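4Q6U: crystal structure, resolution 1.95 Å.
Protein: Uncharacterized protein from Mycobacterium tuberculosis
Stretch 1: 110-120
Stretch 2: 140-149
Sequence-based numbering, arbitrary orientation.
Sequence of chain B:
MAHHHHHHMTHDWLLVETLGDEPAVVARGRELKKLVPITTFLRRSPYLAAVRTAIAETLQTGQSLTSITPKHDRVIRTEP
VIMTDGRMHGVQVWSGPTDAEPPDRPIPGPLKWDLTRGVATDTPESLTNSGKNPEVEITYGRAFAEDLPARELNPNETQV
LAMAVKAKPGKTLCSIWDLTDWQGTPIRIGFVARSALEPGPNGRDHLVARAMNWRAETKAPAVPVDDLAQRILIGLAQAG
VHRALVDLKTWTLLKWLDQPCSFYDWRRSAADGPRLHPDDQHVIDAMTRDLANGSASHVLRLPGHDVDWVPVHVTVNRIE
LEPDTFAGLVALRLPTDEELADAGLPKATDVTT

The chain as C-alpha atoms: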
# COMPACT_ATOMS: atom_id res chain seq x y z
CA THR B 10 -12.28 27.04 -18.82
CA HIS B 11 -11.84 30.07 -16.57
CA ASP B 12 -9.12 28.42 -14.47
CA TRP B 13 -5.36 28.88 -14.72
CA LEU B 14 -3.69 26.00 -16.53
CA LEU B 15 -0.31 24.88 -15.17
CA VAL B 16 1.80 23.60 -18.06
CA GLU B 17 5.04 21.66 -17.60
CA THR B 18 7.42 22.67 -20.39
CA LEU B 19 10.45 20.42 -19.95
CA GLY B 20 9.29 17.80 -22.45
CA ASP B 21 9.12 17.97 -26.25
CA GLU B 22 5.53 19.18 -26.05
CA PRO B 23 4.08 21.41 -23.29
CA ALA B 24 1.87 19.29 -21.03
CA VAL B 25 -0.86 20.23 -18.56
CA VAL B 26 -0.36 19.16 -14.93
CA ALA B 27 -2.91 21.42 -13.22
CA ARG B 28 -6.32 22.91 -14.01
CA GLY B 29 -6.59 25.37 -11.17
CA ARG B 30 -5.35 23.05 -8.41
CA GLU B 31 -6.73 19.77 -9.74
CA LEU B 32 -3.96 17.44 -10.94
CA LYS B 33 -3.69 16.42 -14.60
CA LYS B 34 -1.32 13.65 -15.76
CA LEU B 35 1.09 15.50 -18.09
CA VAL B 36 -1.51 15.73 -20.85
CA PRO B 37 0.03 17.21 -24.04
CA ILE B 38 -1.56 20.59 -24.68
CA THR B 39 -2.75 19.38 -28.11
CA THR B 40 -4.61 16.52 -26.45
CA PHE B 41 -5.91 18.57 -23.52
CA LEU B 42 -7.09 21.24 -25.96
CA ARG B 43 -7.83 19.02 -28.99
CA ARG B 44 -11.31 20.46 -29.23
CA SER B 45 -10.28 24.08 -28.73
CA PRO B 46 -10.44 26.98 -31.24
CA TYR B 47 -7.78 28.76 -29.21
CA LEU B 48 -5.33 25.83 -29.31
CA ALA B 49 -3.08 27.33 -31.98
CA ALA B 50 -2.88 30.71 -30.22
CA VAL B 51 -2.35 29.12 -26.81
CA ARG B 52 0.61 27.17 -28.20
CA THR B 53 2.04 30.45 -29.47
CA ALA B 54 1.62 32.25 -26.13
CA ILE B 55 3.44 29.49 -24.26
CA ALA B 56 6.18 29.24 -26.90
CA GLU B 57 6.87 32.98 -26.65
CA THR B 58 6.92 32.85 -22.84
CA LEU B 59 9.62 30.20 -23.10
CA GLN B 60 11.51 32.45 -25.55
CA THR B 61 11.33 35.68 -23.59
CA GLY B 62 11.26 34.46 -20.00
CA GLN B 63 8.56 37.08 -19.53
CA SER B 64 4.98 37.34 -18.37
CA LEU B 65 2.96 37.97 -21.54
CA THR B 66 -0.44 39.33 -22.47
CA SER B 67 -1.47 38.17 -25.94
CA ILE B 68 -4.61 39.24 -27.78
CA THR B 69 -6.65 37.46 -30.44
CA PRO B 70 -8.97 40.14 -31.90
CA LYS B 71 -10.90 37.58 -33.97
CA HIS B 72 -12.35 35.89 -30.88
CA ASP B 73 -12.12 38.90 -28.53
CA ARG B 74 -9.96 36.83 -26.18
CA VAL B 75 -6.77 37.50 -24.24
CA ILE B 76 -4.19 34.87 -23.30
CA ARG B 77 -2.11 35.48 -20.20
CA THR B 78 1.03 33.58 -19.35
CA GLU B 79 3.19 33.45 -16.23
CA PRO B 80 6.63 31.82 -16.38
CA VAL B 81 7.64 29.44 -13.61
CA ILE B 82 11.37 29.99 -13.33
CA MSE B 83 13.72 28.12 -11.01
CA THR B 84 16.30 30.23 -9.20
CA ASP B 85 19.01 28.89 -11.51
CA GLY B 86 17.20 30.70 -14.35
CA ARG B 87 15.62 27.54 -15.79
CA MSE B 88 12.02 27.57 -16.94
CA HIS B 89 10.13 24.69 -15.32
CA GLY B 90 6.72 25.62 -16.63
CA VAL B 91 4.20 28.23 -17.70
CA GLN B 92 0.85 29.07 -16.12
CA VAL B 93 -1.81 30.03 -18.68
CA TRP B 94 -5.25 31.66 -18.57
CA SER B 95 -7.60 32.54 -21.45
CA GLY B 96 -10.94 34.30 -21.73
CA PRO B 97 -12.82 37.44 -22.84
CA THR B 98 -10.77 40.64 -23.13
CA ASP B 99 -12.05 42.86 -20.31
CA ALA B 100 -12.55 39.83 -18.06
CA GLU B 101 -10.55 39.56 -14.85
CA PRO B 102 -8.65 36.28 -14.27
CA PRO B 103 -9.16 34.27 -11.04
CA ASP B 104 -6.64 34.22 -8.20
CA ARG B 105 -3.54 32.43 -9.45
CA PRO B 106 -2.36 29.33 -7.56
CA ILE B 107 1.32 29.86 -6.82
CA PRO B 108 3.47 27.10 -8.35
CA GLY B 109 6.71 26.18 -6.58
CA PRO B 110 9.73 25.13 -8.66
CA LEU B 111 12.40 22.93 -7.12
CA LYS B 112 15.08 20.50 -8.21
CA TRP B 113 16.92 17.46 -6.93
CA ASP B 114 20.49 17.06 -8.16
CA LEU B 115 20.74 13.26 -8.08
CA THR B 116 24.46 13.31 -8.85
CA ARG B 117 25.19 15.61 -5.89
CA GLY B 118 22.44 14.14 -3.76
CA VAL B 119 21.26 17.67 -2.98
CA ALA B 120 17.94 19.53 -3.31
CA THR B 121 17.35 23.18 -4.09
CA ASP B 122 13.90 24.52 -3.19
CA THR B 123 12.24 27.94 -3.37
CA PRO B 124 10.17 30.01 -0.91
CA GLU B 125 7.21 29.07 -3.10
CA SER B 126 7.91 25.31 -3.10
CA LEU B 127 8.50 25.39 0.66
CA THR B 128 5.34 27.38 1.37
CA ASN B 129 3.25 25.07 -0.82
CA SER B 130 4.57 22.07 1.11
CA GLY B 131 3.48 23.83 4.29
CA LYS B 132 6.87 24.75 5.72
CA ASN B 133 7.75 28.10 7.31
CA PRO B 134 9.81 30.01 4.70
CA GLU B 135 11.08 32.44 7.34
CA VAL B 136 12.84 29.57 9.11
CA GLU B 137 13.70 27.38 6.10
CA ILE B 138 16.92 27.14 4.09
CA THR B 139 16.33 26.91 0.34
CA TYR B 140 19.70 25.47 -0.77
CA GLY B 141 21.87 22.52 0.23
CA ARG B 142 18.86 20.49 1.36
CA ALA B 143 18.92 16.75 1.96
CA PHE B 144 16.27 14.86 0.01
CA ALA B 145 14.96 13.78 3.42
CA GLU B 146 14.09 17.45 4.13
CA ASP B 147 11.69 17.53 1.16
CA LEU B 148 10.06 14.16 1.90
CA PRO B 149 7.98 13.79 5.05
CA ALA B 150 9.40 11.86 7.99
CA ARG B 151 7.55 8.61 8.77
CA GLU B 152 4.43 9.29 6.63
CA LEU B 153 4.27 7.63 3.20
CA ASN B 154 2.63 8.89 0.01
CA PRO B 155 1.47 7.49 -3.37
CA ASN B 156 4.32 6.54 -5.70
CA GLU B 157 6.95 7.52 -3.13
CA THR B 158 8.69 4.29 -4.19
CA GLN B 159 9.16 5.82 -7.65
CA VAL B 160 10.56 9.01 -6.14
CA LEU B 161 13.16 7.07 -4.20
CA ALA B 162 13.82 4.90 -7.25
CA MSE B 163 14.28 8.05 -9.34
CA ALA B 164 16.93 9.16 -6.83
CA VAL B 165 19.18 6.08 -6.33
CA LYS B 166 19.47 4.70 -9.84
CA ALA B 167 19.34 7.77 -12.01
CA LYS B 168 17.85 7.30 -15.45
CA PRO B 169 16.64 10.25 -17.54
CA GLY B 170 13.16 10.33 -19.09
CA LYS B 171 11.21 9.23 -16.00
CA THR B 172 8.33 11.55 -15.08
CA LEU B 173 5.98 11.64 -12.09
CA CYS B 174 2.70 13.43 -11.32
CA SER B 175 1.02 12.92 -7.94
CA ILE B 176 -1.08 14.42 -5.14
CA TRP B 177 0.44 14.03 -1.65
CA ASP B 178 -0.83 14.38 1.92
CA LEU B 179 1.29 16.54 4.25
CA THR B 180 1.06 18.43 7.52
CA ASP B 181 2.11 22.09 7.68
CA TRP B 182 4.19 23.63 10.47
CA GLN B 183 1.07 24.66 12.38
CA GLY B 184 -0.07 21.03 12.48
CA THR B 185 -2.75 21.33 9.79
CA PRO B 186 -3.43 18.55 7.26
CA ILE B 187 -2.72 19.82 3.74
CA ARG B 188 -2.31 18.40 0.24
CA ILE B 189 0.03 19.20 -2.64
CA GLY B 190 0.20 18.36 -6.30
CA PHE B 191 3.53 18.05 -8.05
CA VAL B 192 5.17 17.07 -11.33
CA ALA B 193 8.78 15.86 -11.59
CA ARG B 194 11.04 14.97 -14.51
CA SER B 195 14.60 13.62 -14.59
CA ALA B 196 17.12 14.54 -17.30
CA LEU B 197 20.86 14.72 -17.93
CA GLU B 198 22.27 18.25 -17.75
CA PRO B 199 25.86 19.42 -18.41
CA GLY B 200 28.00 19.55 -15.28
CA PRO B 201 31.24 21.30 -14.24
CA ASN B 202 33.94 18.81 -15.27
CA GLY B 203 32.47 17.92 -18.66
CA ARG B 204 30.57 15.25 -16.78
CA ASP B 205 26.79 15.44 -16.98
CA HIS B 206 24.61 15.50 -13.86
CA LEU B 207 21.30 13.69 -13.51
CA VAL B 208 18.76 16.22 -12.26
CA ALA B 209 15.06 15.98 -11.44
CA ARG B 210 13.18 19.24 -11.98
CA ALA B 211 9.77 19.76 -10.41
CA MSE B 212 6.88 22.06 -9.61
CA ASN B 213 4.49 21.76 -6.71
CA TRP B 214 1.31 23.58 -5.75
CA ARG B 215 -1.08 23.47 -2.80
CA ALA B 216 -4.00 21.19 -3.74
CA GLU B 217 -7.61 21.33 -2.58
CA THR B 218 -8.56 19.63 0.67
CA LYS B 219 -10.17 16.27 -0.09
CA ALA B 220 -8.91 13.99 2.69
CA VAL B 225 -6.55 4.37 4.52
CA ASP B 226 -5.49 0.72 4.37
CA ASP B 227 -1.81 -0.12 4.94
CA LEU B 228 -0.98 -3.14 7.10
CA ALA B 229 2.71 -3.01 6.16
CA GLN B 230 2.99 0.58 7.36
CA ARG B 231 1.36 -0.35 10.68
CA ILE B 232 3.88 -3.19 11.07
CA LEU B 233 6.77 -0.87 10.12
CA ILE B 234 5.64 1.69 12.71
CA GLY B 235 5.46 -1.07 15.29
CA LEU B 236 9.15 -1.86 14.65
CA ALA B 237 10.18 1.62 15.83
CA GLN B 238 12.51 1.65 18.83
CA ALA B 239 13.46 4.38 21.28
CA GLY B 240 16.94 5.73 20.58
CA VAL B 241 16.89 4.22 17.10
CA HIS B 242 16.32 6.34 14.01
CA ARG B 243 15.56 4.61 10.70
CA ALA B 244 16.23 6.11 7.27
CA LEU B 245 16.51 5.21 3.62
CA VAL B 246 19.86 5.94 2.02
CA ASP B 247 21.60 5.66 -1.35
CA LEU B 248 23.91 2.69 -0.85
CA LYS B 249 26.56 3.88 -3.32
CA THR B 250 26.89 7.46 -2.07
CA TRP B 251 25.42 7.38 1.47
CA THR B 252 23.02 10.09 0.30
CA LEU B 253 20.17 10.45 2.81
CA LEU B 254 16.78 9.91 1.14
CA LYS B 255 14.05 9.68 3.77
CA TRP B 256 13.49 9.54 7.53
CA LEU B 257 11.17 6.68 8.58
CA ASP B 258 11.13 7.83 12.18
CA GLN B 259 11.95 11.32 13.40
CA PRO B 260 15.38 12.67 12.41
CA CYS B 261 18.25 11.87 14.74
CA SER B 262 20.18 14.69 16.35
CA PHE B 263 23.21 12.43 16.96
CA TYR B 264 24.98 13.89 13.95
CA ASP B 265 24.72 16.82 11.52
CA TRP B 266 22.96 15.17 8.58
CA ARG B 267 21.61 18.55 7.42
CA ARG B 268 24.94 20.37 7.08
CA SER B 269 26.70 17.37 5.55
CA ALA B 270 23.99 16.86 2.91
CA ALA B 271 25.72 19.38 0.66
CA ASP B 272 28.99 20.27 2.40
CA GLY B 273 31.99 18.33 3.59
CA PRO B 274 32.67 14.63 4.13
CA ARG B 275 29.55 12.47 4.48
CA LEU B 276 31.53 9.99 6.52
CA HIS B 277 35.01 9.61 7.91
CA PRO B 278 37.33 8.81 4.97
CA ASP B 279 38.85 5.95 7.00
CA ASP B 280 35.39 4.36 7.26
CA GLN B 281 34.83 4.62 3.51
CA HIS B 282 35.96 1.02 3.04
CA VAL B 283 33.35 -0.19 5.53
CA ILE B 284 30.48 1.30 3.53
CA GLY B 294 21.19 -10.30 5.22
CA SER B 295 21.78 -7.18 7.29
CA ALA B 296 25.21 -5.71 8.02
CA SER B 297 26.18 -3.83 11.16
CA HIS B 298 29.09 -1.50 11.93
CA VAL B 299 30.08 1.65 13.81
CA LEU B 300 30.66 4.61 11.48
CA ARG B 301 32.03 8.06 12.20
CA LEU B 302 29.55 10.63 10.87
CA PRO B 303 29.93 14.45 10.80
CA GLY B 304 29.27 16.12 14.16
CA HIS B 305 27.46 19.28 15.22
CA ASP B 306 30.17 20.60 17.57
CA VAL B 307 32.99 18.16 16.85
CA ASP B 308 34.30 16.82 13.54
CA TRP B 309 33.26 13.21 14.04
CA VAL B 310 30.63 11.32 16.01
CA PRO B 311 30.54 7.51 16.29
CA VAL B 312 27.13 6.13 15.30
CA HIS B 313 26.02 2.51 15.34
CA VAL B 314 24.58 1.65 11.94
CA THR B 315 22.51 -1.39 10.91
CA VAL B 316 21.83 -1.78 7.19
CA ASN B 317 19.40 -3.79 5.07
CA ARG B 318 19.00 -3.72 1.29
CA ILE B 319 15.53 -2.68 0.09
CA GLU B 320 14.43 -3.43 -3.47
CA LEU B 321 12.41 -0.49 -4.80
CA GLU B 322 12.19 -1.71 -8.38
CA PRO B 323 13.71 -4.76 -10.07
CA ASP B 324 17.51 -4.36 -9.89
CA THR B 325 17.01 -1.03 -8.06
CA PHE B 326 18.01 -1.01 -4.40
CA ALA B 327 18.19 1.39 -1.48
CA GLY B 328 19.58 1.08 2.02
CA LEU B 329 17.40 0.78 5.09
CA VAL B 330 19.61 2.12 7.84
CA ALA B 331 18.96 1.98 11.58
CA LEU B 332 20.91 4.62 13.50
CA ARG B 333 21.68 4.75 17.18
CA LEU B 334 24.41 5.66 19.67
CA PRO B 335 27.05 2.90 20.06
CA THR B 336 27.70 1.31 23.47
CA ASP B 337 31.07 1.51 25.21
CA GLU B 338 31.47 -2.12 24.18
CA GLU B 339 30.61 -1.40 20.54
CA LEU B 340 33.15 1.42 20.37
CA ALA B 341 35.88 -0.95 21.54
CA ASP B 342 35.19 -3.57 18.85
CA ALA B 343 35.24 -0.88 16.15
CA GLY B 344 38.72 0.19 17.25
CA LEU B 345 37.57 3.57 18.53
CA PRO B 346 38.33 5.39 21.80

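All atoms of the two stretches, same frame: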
# COMPACT_ATOMS: atom_id res chain seq x y z
N PRO B 110 8.67 25.88 -7.97
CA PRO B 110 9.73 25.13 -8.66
C PRO B 110 10.77 24.65 -7.67
O PRO B 110 11.07 25.35 -6.69
CB PRO B 110 10.31 26.16 -9.63
CG PRO B 110 10.11 27.45 -8.93
CD PRO B 110 8.85 27.33 -8.11
N LEU B 111 11.28 23.45 -7.89
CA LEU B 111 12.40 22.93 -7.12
C LEU B 111 13.17 21.94 -7.98
O LEU B 111 12.70 21.53 -9.06
CB LEU B 111 11.91 22.24 -5.83
CG LEU B 111 11.03 21.00 -6.03
CD1 LEU B 111 11.44 19.90 -5.06
CD2 LEU B 111 9.56 21.31 -5.83
N LYS B 112 14.34 21.52 -7.51
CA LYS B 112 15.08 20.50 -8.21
C LYS B 112 15.85 19.63 -7.24
O LYS B 112 16.22 20.08 -6.14
CB LYS B 112 16.05 21.11 -9.23
CG LYS B 112 17.15 21.95 -8.62
CD LYS B 112 18.09 22.50 -9.70
CE LYS B 112 19.21 23.33 -9.09
NZ LYS B 112 20.06 23.94 -10.16
N TRP B 113 16.05 18.39 -7.64
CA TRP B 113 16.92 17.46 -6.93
C TRP B 113 18.09 17.16 -7.86
O TRP B 113 17.88 16.65 -8.97
CB TRP B 113 16.18 16.17 -6.56
CG TRP B 113 15.24 16.31 -5.41
CD1 TRP B 113 14.79 17.47 -4.84
CD2 TRP B 113 14.65 15.24 -4.66
NE1 TRP B 113 13.94 17.18 -3.79
CE2 TRP B 113 13.84 15.82 -3.66
CE3 TRP B 113 14.73 13.84 -4.74
CZ2 TRP B 113 13.11 15.05 -2.75
CZ3 TRP B 113 14.00 13.08 -3.84
CH2 TRP B 113 13.20 13.69 -2.85
N ASP B 114 19.30 17.51 -7.43
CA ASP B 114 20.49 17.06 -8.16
C ASP B 114 20.83 15.66 -7.67
O ASP B 114 21.32 15.50 -6.55
CB ASP B 114 21.67 18.03 -7.96
CG ASP B 114 22.86 17.71 -8.88
OD1 ASP B 114 23.15 16.51 -9.10
OD2 ASP B 114 23.51 18.66 -9.37
N LEU B 115 20.55 14.65 -8.49
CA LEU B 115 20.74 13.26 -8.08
C LEU B 115 22.22 12.88 -8.06
O LEU B 115 22.62 11.97 -7.35
CB LEU B 115 19.98 12.32 -9.02
CG LEU B 115 18.50 12.65 -9.14
CD1 LEU B 115 17.81 11.71 -10.12
CD2 LEU B 115 17.86 12.61 -7.77
N THR B 116 23.03 13.58 -8.84
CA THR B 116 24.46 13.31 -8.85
C THR B 116 25.10 13.84 -7.57
O THR B 116 25.94 13.17 -6.97
CB THR B 116 25.15 13.93 -10.07
OG1 THR B 116 24.55 13.44 -11.27
CG2 THR B 116 26.64 13.59 -10.08
N ARG B 117 24.70 15.03 -7.15
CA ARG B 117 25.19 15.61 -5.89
C ARG B 117 24.50 14.99 -4.68
O ARG B 117 25.07 14.91 -3.60
CB ARG B 117 24.97 17.13 -5.88
CG ARG B 117 25.75 17.89 -6.93
CD ARG B 117 25.38 19.37 -6.90
NE ARG B 117 25.69 19.99 -5.61
CZ ARG B 117 24.94 20.90 -5.01
NH1 ARG B 117 23.81 21.33 -5.57
NH2 ARG B 117 25.31 21.39 -3.83
N GLY B 118 23.25 14.57 -4.87
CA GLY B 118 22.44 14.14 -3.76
C GLY B 118 21.92 15.32 -2.97
O GLY B 118 21.76 15.23 -1.75
N VAL B 119 21.63 16.43 -3.66
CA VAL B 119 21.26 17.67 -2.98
C VAL B 119 20.05 18.35 -3.64
O VAL B 119 19.95 18.40 -4.86
CB VAL B 119 22.45 18.66 -2.94
CG1 VAL B 119 22.04 20.01 -2.39
CG2 VAL B 119 23.62 18.08 -2.13
N ALA B 120 19.13 18.84 -2.82
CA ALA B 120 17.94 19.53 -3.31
C ALA B 120 18.07 21.04 -3.19
O ALA B 120 18.71 21.56 -2.28
CB ALA B 120 16.71 19.05 -2.54
N TYR B 140 18.63 26.20 -0.07
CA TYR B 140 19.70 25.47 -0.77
C TYR B 140 20.40 24.45 0.12
O TYR B 140 20.30 24.51 1.35
CB TYR B 140 20.73 26.46 -1.32
CG TYR B 140 21.41 27.31 -0.27
CD1 TYR B 140 22.55 26.86 0.39
CD2 TYR B 140 20.92 28.57 0.05
CE1 TYR B 140 23.17 27.63 1.36
CE2 TYR B 140 21.54 29.36 1.02
CZ TYR B 140 22.67 28.88 1.66
OH TYR B 140 23.29 29.65 2.62
N GLY B 141 21.10 23.51 -0.50
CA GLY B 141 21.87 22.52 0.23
C GLY B 141 21.03 21.57 1.06
O GLY B 141 21.48 21.06 2.09
N ARG B 142 19.80 21.31 0.61
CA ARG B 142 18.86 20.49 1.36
C ARG B 142 19.07 19.01 1.10
O ARG B 142 19.33 18.61 -0.04
CB ARG B 142 17.40 20.87 1.00
CG ARG B 142 17.02 22.32 1.31
CD ARG B 142 15.66 22.70 0.69
NE ARG B 142 14.57 21.90 1.24
CZ ARG B 142 14.02 22.11 2.44
NH1 ARG B 142 14.47 23.08 3.22
NH2 ARG B 142 13.02 21.34 2.86
N ALA B 143 18.97 18.19 2.14
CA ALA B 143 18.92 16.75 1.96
C ALA B 143 17.57 16.40 1.36
O ALA B 143 16.57 17.09 1.63
CB ALA B 143 19.15 16.02 3.27
N PHE B 144 17.54 15.36 0.54
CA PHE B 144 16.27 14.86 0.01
C PHE B 144 15.30 14.58 1.16
O PHE B 144 14.10 14.81 1.03
CB PHE B 144 16.47 13.59 -0.83
CG PHE B 144 17.31 13.80 -2.07
CD1 PHE B 144 17.51 15.06 -2.61
CD2 PHE B 144 17.91 12.71 -2.69
CE1 PHE B 144 18.29 15.24 -3.75
CE2 PHE B 144 18.68 12.88 -3.84
CZ PHE B 144 18.87 14.15 -4.37
N ALA B 145 15.82 14.12 2.29
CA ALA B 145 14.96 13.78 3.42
C ALA B 145 14.32 15.02 4.07
O ALA B 145 13.45 14.89 4.94
CB ALA B 145 15.76 12.96 4.49
N GLU B 146 14.73 16.22 3.65
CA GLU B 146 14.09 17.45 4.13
C GLU B 146 12.89 17.84 3.26
O GLU B 146 12.06 18.67 3.66
CB GLU B 146 15.11 18.62 4.18
CG GLU B 146 16.28 18.37 5.15
CD GLU B 146 17.27 19.53 5.23
OE1 GLU B 146 18.33 19.44 4.56
OE2 GLU B 146 17.02 20.51 5.96
N ASP B 147 12.80 17.26 2.07
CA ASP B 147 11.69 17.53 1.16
C ASP B 147 10.61 16.43 1.26
O ASP B 147 9.45 16.66 0.96
CB ASP B 147 12.19 17.65 -0.28
CG ASP B 147 12.86 18.99 -0.55
OD1 ASP B 147 13.06 19.76 0.42
OD2 ASP B 147 13.18 19.26 -1.73
N LEU B 148 11.02 15.24 1.68
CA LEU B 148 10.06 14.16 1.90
C LEU B 148 9.63 14.18 3.36
O LEU B 148 10.41 14.56 4.23
CB LEU B 148 10.69 12.82 1.54
CG LEU B 148 11.09 12.67 0.06
CD1 LEU B 148 11.81 11.35 -0.17
CD2 LEU B 148 9.87 12.78 -0.84
N PRO B 149 8.37 13.80 3.64
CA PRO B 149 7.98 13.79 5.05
C PRO B 149 8.79 12.75 5.82
O PRO B 149 9.32 11.82 5.21
CB PRO B 149 6.50 13.40 5.00
CG PRO B 149 6.06 13.78 3.64
CD PRO B 149 7.23 13.57 2.74
O HOH W 1 20.02 14.14 0.34

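Stretch 2 enters the contact at its margin. Tyr140 adds little: its CA-to-CB bond points sideways and the end of its ring leads away from stretch 1. Gly141 follows with phi at 65°, a value that by itself favours glycine; CG1 of Val119 packs 3.6 Å from CA of Gly141.

At Arg142 the two backbones join. Its carbonyl accepts a nearly straight hydrogen bond from Ala120, N of Ala120 to O of Arg142 being 2.8 Å with an angle of 175°, and its own amide donates in return, N of Arg142 to O of Ala120 being 3.1 Å. The two bonds make a single antiparallel bridge, with the CA atoms of Arg142 and Ala120 4.9 Å apart. The small side chain of Ala120 suits this crowded spot: it points toward stretch 2, and its CB lies 4.0 Å from CB of Arg142. The guanidinium, by contrast, leads away from stretch 1 and turns back on its own stretch, where NE of Arg142 forms a salt bridge with OD1 of Asp147 at 2.7 Å.

Ala143 points away from stretch 1 and serves the local fold instead. Its N donates to OE1 of Glu146 at 2.8 Å, while its O accepts from N of Glu146 at 2.9 Å, so that side chain and backbone together hold the turn that follows.

Phe144 has the largest area covered by the other stretch. Its flat ring is well shaped for the slot it occupies: the indole of Trp113 covers one face and O of Gly118 lies over the opposite one. The six-membered ring of Trp113 and the ring of Phe144 form an offset stack, with centroids 4.2 Å apart and planes only 8° from parallel; CD2 of Trp113 and CD1 of Phe144 approach to 3.5 Å. CB of Phe144 also sits over the indole, 4.0 Å from the centroid of the six-membered ring, in a CH-pi contact. At the ring edge, CZ of Phe144 is 3.5 Å from O of Asp114, the carbonyl that closes the turn of stretch 1 by accepting from the amides of Gly118 and Val119. CD2 of Leu115 adds apolar packing 3.9 Å from CZ of Phe144. A water links the backbones here, accepting from N of Phe144 at 2.8 Å and donating to O of Gly118 at 2.9 Å.

Ala145 and Glu146 make no contact with stretch 1. Asp147 points toward it, and its carboxylate serves two residues: OD1 of Asp147 binds Arg142, while OD2 of Asp147 accepts from the indole, NE1 of Trp113 to OD2 of Asp147 being 3.0 Å at 159°. This bond lies near the indole plane, leaving the ring face free for Phe144, so one tryptophan is held both by stacking and by its polar edge.

Leu148 completes the contact, CG of Leu148 packing 3.7 Å from CH2 of Trp113 at the indole edge. Pro149 lies beyond reach.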